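Hypothetical protein (Pseudomonas aeruginosa, PDB 2H9F) probably isomerises methylaconitate, as a member of the PrpF family of methylaconitate isomerases. Local coordinates at residues G143-P151 with A173-S183; L75-V85 with F115-R126. All coordinates share one frame; numbering follows the deposited sequence.

Overall arrangement
Both contacts belong to the same half of the fold and lie in series along the chain: contact 2 (75-85 with 115-126) closes before contact 1 (143-151 with 173-183) opens. Their centres lie about 14 Å apart. Strand 131-139 lies between them in the strand order, pairing with strand 85-92 on one side and strand 144-153 on the other. Helix 106-118 is common to both: its C-terminal end belongs to contact 2, and S109, T110 and L117 pack on contact 1. The contacts also meet where T145 OG1 lies 2.6 Å from H83 NE2, probably as a hydrogen bond. Both place strands against helix 106-118, consistent with the diaminopimelate epimerase-like fold expected of PrpF proteins.

Contact 1 (G143-P151 with A173-S183); sequences GKTIIAHVP and AEIVLEFLDPS
K144 reaches beyond the end of the neighbouring strand to the turn at D181, where its NZ donates to D181 O at 2.7 Å, almost in line with the carbonyl (C=O...N 173°). A bend at chi2 (-74°) turns the lysine chain that way. T145 O receives L180 N, and its CG2 lies against L180 CD1 at 3.7 Å. Two waters add links here: one joins T145 N to L180 O, the other T145 O to the same L180 O. I146 runs beside F179, pointing the same way; its CG2 sits over one face of the ring, toward the rim, 4.2 Å from the centroid, while CD1 touches CE2 at the ring's border. I147 and E178 form a hydrogen-bonded pair: I147 N donates to E178 O at 2.9 Å and E178 N to I147 O at 2.8 Å. A148 CB meets the CD2 branch of L177 on the face covered by helix 106-118. H149 N donates to V176 O, and a water bridges H149 O to V176 N. The imidazole swings across E178, the ring and carboxylate planes 61° apart, with E178 CG at the ring edge and NE2 3.3 Å from OE2. V150 packs on I175, and the P151 and I175 side chains cross at about a right angle, CD touching CG1. These are two neighbouring antiparallel strands of a larger array whose apolar face packs on helix 106-118, consistent with the diaminopimelate epimerase-like fold.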
loop_
_atom_site.group_PDB
_atom_site.type_symbol
_atom_site.label_atom_id
_atom_site.label_comp_id
_atom_site.label_asym_id
_atom_site.label_seq_id
_atom_site.Cartn_x
_atom_site.Cartn_y
_atom_site.Cartn_z
ATOM N N GLY A 143 -24.741 -12.084 10.600
ATOM C CA GLY A 143 -25.686 -12.479 11.685
ATOM C C GLY A 143 -25.161 -13.522 12.680
ATOM O O GLY A 143 -25.840 -14.470 13.009
ATOM N N LYS A 144 -23.950 -13.309 13.191
ATOM C CA LYS A 144 -23.254 -14.268 14.049
ATOM C C LYS A 144 -22.522 -13.530 15.165
ATOM O O LYS A 144 -22.107 -12.407 14.990
ATOM C CB LYS A 144 -22.202 -15.007 13.216
ATOM C CG LYS A 144 -22.754 -15.945 12.127
ATOM C CD LYS A 144 -23.311 -17.199 12.735
ATOM C CE LYS A 144 -23.309 -18.353 11.746
ATOM N NZ LYS A 144 -24.059 -19.510 12.351
ATOM N N THR A 145 -22.322 -14.197 16.289
ATOM C CA THR A 145 -21.635 -13.646 17.442
ATOM C C THR A 145 -20.157 -13.978 17.407
ATOM O O THR A 145 -19.735 -15.111 17.102
ATOM C CB THR A 145 -22.250 -14.216 18.716
ATOM O OG1 THR A 145 -23.635 -13.861 18.733
ATOM C CG2 THR A 145 -21.541 -13.693 19.999
ATOM N N ILE A 146 -19.368 -12.969 17.738
ATOM C CA ILE A 146 -17.967 -13.101 17.975
ATOM C C ILE A 146 -17.726 -12.498 19.372
ATOM O O ILE A 146 -18.235 -11.419 19.678
ATOM C CB ILE A 146 -17.108 -12.310 16.957
ATOM C CG1 ILE A 146 -17.483 -12.650 15.518
ATOM C CG2 ILE A 146 -15.602 -12.547 17.206
ATOM C CD1 ILE A 146 -16.810 -11.718 14.490
ATOM N N ILE A 147 -16.975 -13.212 20.208
ATOM C CA ILE A 147 -16.581 -12.730 21.515
ATOM C C ILE A 147 -15.108 -12.451 21.388
ATOM O O ILE A 147 -14.361 -13.315 20.951
ATOM C CB ILE A 147 -16.753 -13.790 22.635
ATOM C CG1 ILE A 147 -18.160 -14.378 22.615
ATOM C CG2 ILE A 147 -16.425 -13.163 23.993
ATOM C CD1 ILE A 147 -19.246 -13.385 22.758
ATOM N N ALA A 148 -14.732 -11.223 21.708
ATOM C CA ALA A 148 -13.357 -10.783 21.725
ATOM C C ALA A 148 -12.971 -10.512 23.182
ATOM O O ALA A 148 -13.563 -9.668 23.865
ATOM C CB ALA A 148 -13.188 -9.531 20.855
ATOM N N HIS A 149 -11.968 -11.244 23.652
ATOM C CA HIS A 149 -11.463 -11.086 24.988
ATOM C C HIS A 149 -10.324 -10.105 24.924
ATOM O O HIS A 149 -9.189 -10.466 24.583
ATOM C CB HIS A 149 -11.011 -12.435 25.532
ATOM C CG HIS A 149 -12.097 -13.472 25.549
ATOM N ND1 HIS A 149 -12.872 -13.714 26.656
ATOM C CD2 HIS A 149 -12.511 -14.349 24.605
ATOM C CE1 HIS A 149 -13.735 -14.673 26.386
ATOM N NE2 HIS A 149 -13.546 -15.068 25.145
ATOM N N VAL A 150 -10.622 -8.851 25.247
ATOM C CA VAL A 150 -9.693 -7.765 25.015
ATOM C C VAL A 150 -9.031 -7.382 26.306
ATOM O O VAL A 150 -9.706 -7.062 27.283
ATOM C CB VAL A 150 -10.438 -6.530 24.391
ATOM C CG1 VAL A 150 -9.476 -5.362 24.191
ATOM C CG2 VAL A 150 -11.057 -6.902 23.108
ATOM N N PRO A 151 -7.683 -7.407 26.350
ATOM C CA PRO A 151 -7.074 -7.039 27.596
ATOM C C PRO A 151 -7.124 -5.557 27.848
ATOM O O PRO A 151 -7.087 -4.759 26.902
ATOM C CB PRO A 151 -5.625 -7.516 27.421
ATOM C CG PRO A 151 -5.381 -7.381 25.952
ATOM C CD PRO A 151 -6.682 -7.735 25.319
ATOM N N ALA A 173 -0.312 -7.177 22.067
ATOM C CA ALA A 173 -1.035 -7.904 23.092
ATOM C C ALA A 173 -1.963 -8.890 22.420
ATOM O O ALA A 173 -2.536 -8.612 21.350
ATOM C CB ALA A 173 -1.822 -6.913 23.923
ATOM N N GLU A 174 -2.142 -10.039 23.055
ATOM C CA GLU A 174 -2.977 -11.113 22.509
ATOM C C GLU A 174 -4.430 -10.829 22.789
ATOM O O GLU A 174 -4.785 -10.415 23.894
ATOM C CB GLU A 174 -2.554 -12.453 23.143
ATOM C CG GLU A 174 -3.340 -13.613 22.653
ATOM C CD GLU A 174 -2.868 -14.941 23.244
ATOM O OE1 GLU A 174 -1.968 -14.927 24.116
ATOM O OE2 GLU A 174 -3.352 -16.009 22.799
ATOM N N ILE A 175 -5.249 -10.958 21.756
ATOM C CA ILE A 175 -6.703 -10.908 21.876
ATOM C C ILE A 175 -7.194 -12.266 21.407
ATOM O O ILE A 175 -7.001 -12.647 20.256
ATOM C CB ILE A 175 -7.331 -9.833 20.983
ATOM C CG1 ILE A 175 -6.859 -8.451 21.449
ATOM C CG2 ILE A 175 -8.842 -9.882 21.071
ATOM C CD1 ILE A 175 -7.156 -7.253 20.496
ATOM N N VAL A 176 -7.824 -13.015 22.298
ATOM C CA VAL A 176 -8.431 -14.289 21.939
ATOM C C VAL A 176 -9.842 -14.012 21.411
ATOM O O VAL A 176 -10.595 -13.270 22.029
ATOM C CB VAL A 176 -8.527 -15.204 23.205
ATOM C CG1 VAL A 176 -9.314 -16.466 22.922
ATOM C CG2 VAL A 176 -7.127 -15.507 23.757
ATOM N N LEU A 177 -10.184 -14.615 20.270
ATOM C CA LEU A 177 -11.491 -14.490 19.676
ATOM C C LEU A 177 -12.207 -15.813 19.729
ATOM O O LEU A 177 -11.576 -16.839 19.488
ATOM C CB LEU A 177 -11.374 -14.081 18.197
ATOM C CG LEU A 177 -10.671 -12.764 17.822
ATOM C CD1 LEU A 177 -10.440 -12.709 16.306
ATOM C CD2 LEU A 177 -11.457 -11.535 18.319
ATOM N N GLU A 178 -13.521 -15.785 19.987
ATOM C CA GLU A 178 -14.373 -16.961 19.898
ATOM C C GLU A 178 -15.496 -16.686 18.912
ATOM O O GLU A 178 -16.299 -15.797 19.135
ATOM C CB GLU A 178 -15.048 -17.336 21.239
ATOM C CG GLU A 178 -14.164 -17.287 22.426
ATOM C CD GLU A 178 -14.806 -17.898 23.684
ATOM O OE1 GLU A 178 -16.038 -17.984 23.781
ATOM O OE2 GLU A 178 -14.038 -18.309 24.574
ATOM N N PHE A 179 -15.540 -17.476 17.848
ATOM C CA PHE A 179 -16.600 -17.411 16.876
ATOM C C PHE A 179 -17.629 -18.456 17.248
ATOM O O PHE A 179 -17.371 -19.659 17.180
ATOM C CB PHE A 179 -16.030 -17.656 15.488
ATOM C CG PHE A 179 -15.100 -16.578 15.026
ATOM C CD1 PHE A 179 -13.786 -16.564 15.436
ATOM C CD2 PHE A 179 -15.548 -15.548 14.218
ATOM C CE1 PHE A 179 -12.914 -15.565 15.030
ATOM C CE2 PHE A 179 -14.674 -14.535 13.791
ATOM C CZ PHE A 179 -13.358 -14.554 14.210
ATOM N N LEU A 180 -18.798 -17.998 17.670
ATOM C CA LEU A 180 -19.836 -18.893 18.120
ATOM C C LEU A 180 -20.612 -19.456 16.938
ATOM O O LEU A 180 -20.942 -18.738 15.991
ATOM C CB LEU A 180 -20.795 -18.177 19.068
ATOM C CG LEU A 180 -20.145 -17.546 20.307
ATOM C CD1 LEU A 180 -21.232 -17.127 21.331
ATOM C CD2 LEU A 180 -19.154 -18.456 20.997
ATOM N N ASP A 181 -20.900 -20.751 17.007
ATOM C CA ASP A 181 -21.721 -21.445 15.997
ATOM C C ASP A 181 -21.303 -21.067 14.587
ATOM O O ASP A 181 -22.114 -20.607 13.810
ATOM C CB ASP A 181 -23.230 -21.188 16.216
ATOM C CG ASP A 181 -23.722 -21.633 17.636
ATOM O OD1 ASP A 181 -23.334 -22.734 18.147
ATOM O OD2 ASP A 181 -24.507 -20.854 18.248
ATOM N N PRO A 182 -20.024 -21.277 14.259
ATOM C CA PRO A 182 -19.457 -20.895 12.971
ATOM C C PRO A 182 -20.005 -21.703 11.787
ATOM O O PRO A 182 -20.417 -22.853 11.955
ATOM C CB PRO A 182 -17.947 -21.159 13.175
ATOM C CG PRO A 182 -17.883 -22.229 14.193
ATOM C CD PRO A 182 -19.030 -21.956 15.113
ATOM N N SER A 183 -20.000 -21.091 10.598
ATOM C CA SER A 183 -20.581 -21.703 9.369
ATOM C C SER A 183 -19.850 -21.322 8.062
ATOM O O SER A 183 -20.196 -21.838 6.980
ATOM C CB SER A 183 -22.065 -21.322 9.233
ATOM O OG SER A 183 -22.860 -22.140 10.070
HETATM O O HOH W 1 -23.171 -17.030 16.244
HETATM O O HOH W 2 -19.431 -16.715 14.843
HETATM O O HOH W 3 -7.400 -12.280 25.356
#

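Contact 2 (L75-V85 with F115-R126); sequences LSKSSQPGHDV and FALHAGLVDPAR. With SO4 (sulfate ion), chain E.
D84 OD1 is gripped by several groups: a water donates to it at 2.6 Å, R136 of strand 131-139 forms a salt bridge with it, and R126 NE lies 3.4 Å away. The last of these is an ion pair by charge alone, because the oxygen stands well out of the guanidinium plane, and the carboxylate and guanidinium planes are 38° apart. R126 CD touches OD1 as well, while its NH2 turns to E134. The water also accepts from D123 N, linking the carboxylate to the backbone beyond the helix. K77 makes the other polar crossing. Bends at chi3 (77°) and chi4 (80°) fold its chain over L121, so that NZ donates to L121 O at 2.8 Å from above the carbonyl plane, and a second water connects NZ with G120 O. Both carbonyls lie just past helix 106-118, which ends in a Schellman motif: G120 has a positive phi and L121 N bonds back to A116 O; after this turn L121 packs against the end of strand 71-77. Its two methyls divide the work: L121 CD1 packs on L75 CB at 3.7 Å, and CD2 touches K77 CG, the two chains crossing at a slant. V85 CG1 touches both A116 CB and L121 CB. L75 CD2 meets the edge of the F115 ring near its plane, 3.7 Å from F115 CD2, and A119 CB covers one ring face. Between K77 and D84, a type II turn from Q80 to H83 presents G82 N to a sulfate, probably from the crystallisation liquor, whose O4 it meets at 2.6 Å.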
loop_
_atom_site.group_PDB
_atom_site.type_symbol
_atom_site.label_atom_id
_atom_site.label_comp_id
_atom_site.label_asym_id
_atom_site.label_seq_id
_atom_site.Cartn_x
_atom_site.Cartn_y
_atom_site.Cartn_z
ATOM N N LEU A 75 -18.912 0.533 13.665
ATOM C CA LEU A 75 -19.387 -0.035 14.941
ATOM C C LEU A 75 -20.449 0.891 15.522
ATOM O O LEU A 75 -20.395 2.125 15.344
ATOM C CB LEU A 75 -18.263 -0.170 15.960
ATOM C CG LEU A 75 -17.660 -1.551 16.164
ATOM C CD1 LEU A 75 -17.002 -2.008 14.937
ATOM C CD2 LEU A 75 -16.676 -1.509 17.311
ATOM N N SER A 76 -21.444 0.275 16.150
ATOM C CA SER A 76 -22.496 0.963 16.879
ATOM C C SER A 76 -22.890 0.086 18.070
ATOM O O SER A 76 -22.601 -1.132 18.091
ATOM C CB SER A 76 -23.715 1.188 15.989
ATOM O OG SER A 76 -24.253 -0.038 15.541
ATOM N N LYS A 77 -23.522 0.710 19.060
ATOM C CA LYS A 77 -24.133 -0.011 20.150
ATOM C C LYS A 77 -25.151 -0.974 19.577
ATOM O O LYS A 77 -25.971 -0.611 18.737
ATOM C CB LYS A 77 -24.790 0.958 21.143
ATOM C CG LYS A 77 -23.741 1.771 21.960
ATOM C CD LYS A 77 -24.308 2.455 23.247
ATOM C CE LYS A 77 -24.500 1.442 24.411
ATOM N NZ LYS A 77 -23.240 1.104 25.150
ATOM N N SER A 78 -25.090 -2.218 20.019
ATOM C CA SER A 78 -25.944 -3.234 19.473
ATOM C C SER A 78 -27.385 -3.113 19.920
ATOM O O SER A 78 -27.671 -2.846 21.085
ATOM C CB SER A 78 -25.448 -4.581 19.912
ATOM O OG SER A 78 -26.148 -5.580 19.236
ATOM N N SER A 79 -28.279 -3.387 18.983
ATOM C CA SER A 79 -29.711 -3.556 19.263
ATOM C C SER A 79 -30.009 -5.010 19.620
ATOM O O SER A 79 -31.070 -5.339 20.149
ATOM C CB SER A 79 -30.475 -3.204 17.979
ATOM O OG SER A 79 -29.653 -3.583 16.850
ATOM N N GLN A 80 -29.044 -5.873 19.330
ATOM C CA GLN A 80 -29.205 -7.295 19.443
ATOM C C GLN A 80 -29.013 -7.732 20.924
ATOM O O GLN A 80 -28.008 -7.437 21.546
ATOM C CB GLN A 80 -28.217 -7.927 18.457
ATOM C CG GLN A 80 -28.345 -9.401 18.237
ATOM C CD GLN A 80 -29.655 -9.817 17.585
ATOM O OE1 GLN A 80 -30.218 -9.092 16.737
ATOM N NE2 GLN A 80 -30.144 -11.009 17.978
ATOM N N PRO A 81 -30.023 -8.385 21.523
ATOM C CA PRO A 81 -29.882 -8.796 22.918
ATOM C C PRO A 81 -28.627 -9.597 23.158
ATOM O O PRO A 81 -28.291 -10.459 22.346
ATOM C CB PRO A 81 -31.100 -9.682 23.152
ATOM C CG PRO A 81 -32.069 -9.204 22.193
ATOM C CD PRO A 81 -31.336 -8.750 20.982
ATOM N N GLY A 82 -27.952 -9.312 24.262
ATOM C CA GLY A 82 -26.740 -10.025 24.637
ATOM C C GLY A 82 -25.503 -9.658 23.858
ATOM O O GLY A 82 -24.529 -10.412 23.819
ATOM N N HIS A 83 -25.506 -8.474 23.262
ATOM C CA HIS A 83 -24.361 -8.012 22.513
ATOM C C HIS A 83 -24.042 -6.576 22.875
ATOM O O HIS A 83 -24.913 -5.809 23.223
ATOM C CB HIS A 83 -24.663 -8.157 21.013
ATOM C CG HIS A 83 -24.732 -9.584 20.547
ATOM N ND1 HIS A 83 -25.894 -10.331 20.580
ATOM C CD2 HIS A 83 -23.768 -10.405 20.059
ATOM C CE1 HIS A 83 -25.634 -11.553 20.133
ATOM N NE2 HIS A 83 -24.358 -11.614 19.789
ATOM N N ASP A 84 -22.769 -6.237 22.804
ATOM C CA ASP A 84 -22.292 -4.886 23.042
ATOM C C ASP A 84 -22.293 -4.009 21.800
ATOM O O ASP A 84 -22.677 -2.849 21.890
ATOM C CB ASP A 84 -20.874 -4.939 23.619
ATOM C CG ASP A 84 -20.851 -5.658 24.944
ATOM O OD1 ASP A 84 -21.578 -5.194 25.862
ATOM O OD2 ASP A 84 -20.200 -6.716 25.024
ATOM N N VAL A 85 -21.818 -4.531 20.669
ATOM C CA VAL A 85 -21.694 -3.730 19.459
ATOM C C VAL A 85 -22.171 -4.473 18.237
ATOM O O VAL A 85 -22.042 -5.688 18.158
ATOM C CB VAL A 85 -20.240 -3.286 19.235
ATOM C CG1 VAL A 85 -19.811 -2.278 20.375
ATOM C CG2 VAL A 85 -19.291 -4.510 19.118
ATOM N N PHE A 115 -11.722 -1.487 19.079
ATOM C CA PHE A 115 -12.346 -0.223 18.753
ATOM C C PHE A 115 -13.604 -0.004 19.545
ATOM O O PHE A 115 -13.916 1.126 19.876
ATOM C CB PHE A 115 -12.697 -0.174 17.265
ATOM C CG PHE A 115 -13.248 1.154 16.808
ATOM C CD1 PHE A 115 -12.474 2.302 16.899
ATOM C CD2 PHE A 115 -14.520 1.253 16.284
ATOM C CE1 PHE A 115 -12.977 3.516 16.468
ATOM C CE2 PHE A 115 -15.004 2.444 15.883
ATOM C CZ PHE A 115 -14.217 3.575 15.966
ATOM N N ALA A 116 -14.348 -1.083 19.823
ATOM C CA ALA A 116 -15.557 -0.988 20.635
ATOM C C ALA A 116 -15.257 -0.267 21.933
ATOM O O ALA A 116 -16.058 0.520 22.406
ATOM C CB ALA A 116 -16.110 -2.379 20.952
ATOM N N LEU A 117 -14.081 -0.556 22.507
ATOM C CA LEU A 117 -13.630 0.088 23.744
ATOM C C LEU A 117 -13.054 1.493 23.526
ATOM O O LEU A 117 -13.408 2.414 24.288
ATOM C CB LEU A 117 -12.638 -0.809 24.469
ATOM C CG LEU A 117 -13.242 -2.111 25.049
ATOM C CD1 LEU A 117 -12.145 -3.129 25.356
ATOM C CD2 LEU A 117 -14.017 -1.799 26.298
ATOM N N HIS A 118 -12.219 1.689 22.500
ATOM C CA HIS A 118 -11.731 3.035 22.222
ATOM C C HIS A 118 -12.909 3.961 21.920
ATOM O O HIS A 118 -12.891 5.108 22.296
ATOM C CB HIS A 118 -10.734 3.044 21.065
ATOM C CG HIS A 118 -9.560 2.131 21.258
ATOM N ND1 HIS A 118 -8.593 2.336 22.219
ATOM C CD2 HIS A 118 -9.199 1.013 20.588
ATOM C CE1 HIS A 118 -7.682 1.389 22.116
ATOM N NE2 HIS A 118 -8.025 0.580 21.126
ATOM N N ALA A 119 -13.942 3.429 21.301
ATOM C CA ALA A 119 -15.078 4.220 20.890
ATOM C C ALA A 119 -16.109 4.497 21.956
ATOM O O ALA A 119 -17.084 5.231 21.683
ATOM C CB ALA A 119 -15.755 3.567 19.702
ATOM N N GLY A 120 -15.955 3.896 23.130
ATOM C CA GLY A 120 -16.868 4.145 24.238
ATOM C C GLY A 120 -18.186 3.458 24.043
ATOM O O GLY A 120 -19.209 3.921 24.563
ATOM N N LEU A 121 -18.209 2.361 23.300
ATOM C CA LEU A 121 -19.497 1.757 22.972
ATOM C C LEU A 121 -19.877 0.612 23.908
ATOM O O LEU A 121 -20.959 0.055 23.808
ATOM C CB LEU A 121 -19.494 1.277 21.521
ATOM C CG LEU A 121 -19.372 2.329 20.417
ATOM C CD1 LEU A 121 -19.063 1.648 19.090
ATOM C CD2 LEU A 121 -20.645 3.132 20.338
ATOM N N VAL A 122 -18.985 0.258 24.822
ATOM C CA VAL A 122 -19.252 -0.844 25.760
ATOM C C VAL A 122 -19.703 -0.327 27.125
ATOM O O VAL A 122 -19.129 0.600 27.670
ATOM C CB VAL A 122 -18.016 -1.748 25.905
ATOM C CG1 VAL A 122 -18.273 -2.867 26.911
ATOM C CG2 VAL A 122 -17.643 -2.313 24.538
ATOM N N ASP A 123 -20.758 -0.930 27.660
ATOM C CA ASP A 123 -21.243 -0.608 29.001
ATOM C C ASP A 123 -20.036 -0.633 29.952
ATOM O O ASP A 123 -19.307 -1.618 30.030
ATOM C CB ASP A 123 -22.286 -1.651 29.408
ATOM C CG ASP A 123 -22.883 -1.424 30.808
ATOM O OD1 ASP A 123 -22.468 -0.496 31.560
ATOM O OD2 ASP A 123 -23.809 -2.213 31.124
ATOM N N PRO A 124 -19.797 0.464 30.665
ATOM C CA PRO A 124 -18.643 0.474 31.571
ATOM C C PRO A 124 -18.734 -0.521 32.723
ATOM O O PRO A 124 -17.696 -0.876 33.302
ATOM C CB PRO A 124 -18.615 1.902 32.087
ATOM C CG PRO A 124 -19.980 2.396 31.906
ATOM C CD PRO A 124 -20.523 1.742 30.676
ATOM N N ALA A 125 -19.936 -1.010 33.042
ATOM C CA ALA A 125 -20.046 -2.138 34.005
ATOM C C ALA A 125 -19.268 -3.382 33.554
ATOM O O ALA A 125 -18.968 -4.263 34.372
ATOM C CB ALA A 125 -21.521 -2.504 34.297
ATOM N N ARG A 126 -18.968 -3.479 32.258
ATOM C CA ARG A 126 -18.291 -4.653 31.722
ATOM C C ARG A 126 -16.780 -4.501 31.622
ATOM O O ARG A 126 -16.125 -5.446 31.225
ATOM C CB ARG A 126 -18.832 -4.990 30.335
ATOM C CG ARG A 126 -20.295 -5.368 30.363
ATOM C CD ARG A 126 -20.780 -5.720 28.981
ATOM N NE ARG A 126 -20.137 -6.905 28.425
ATOM C CZ ARG A 126 -20.424 -8.157 28.778
ATOM N NH1 ARG A 126 -21.346 -8.413 29.682
ATOM N NH2 ARG A 126 -19.786 -9.160 28.218
HETATM S S SO4 E . -29.630 -6.821 26.500
HETATM O O1 SO4 E . -30.787 -7.057 25.612
HETATM O O2 SO4 E . -29.365 -5.390 26.605
HETATM O O3 SO4 E . -29.942 -7.330 27.841
HETATM O O4 SO4 E . -28.408 -7.469 26.005
HETATM O O HOH W 4 -21.789 2.980 26.322
HETATM O O HOH W 5 -22.344 -2.751 26.263
#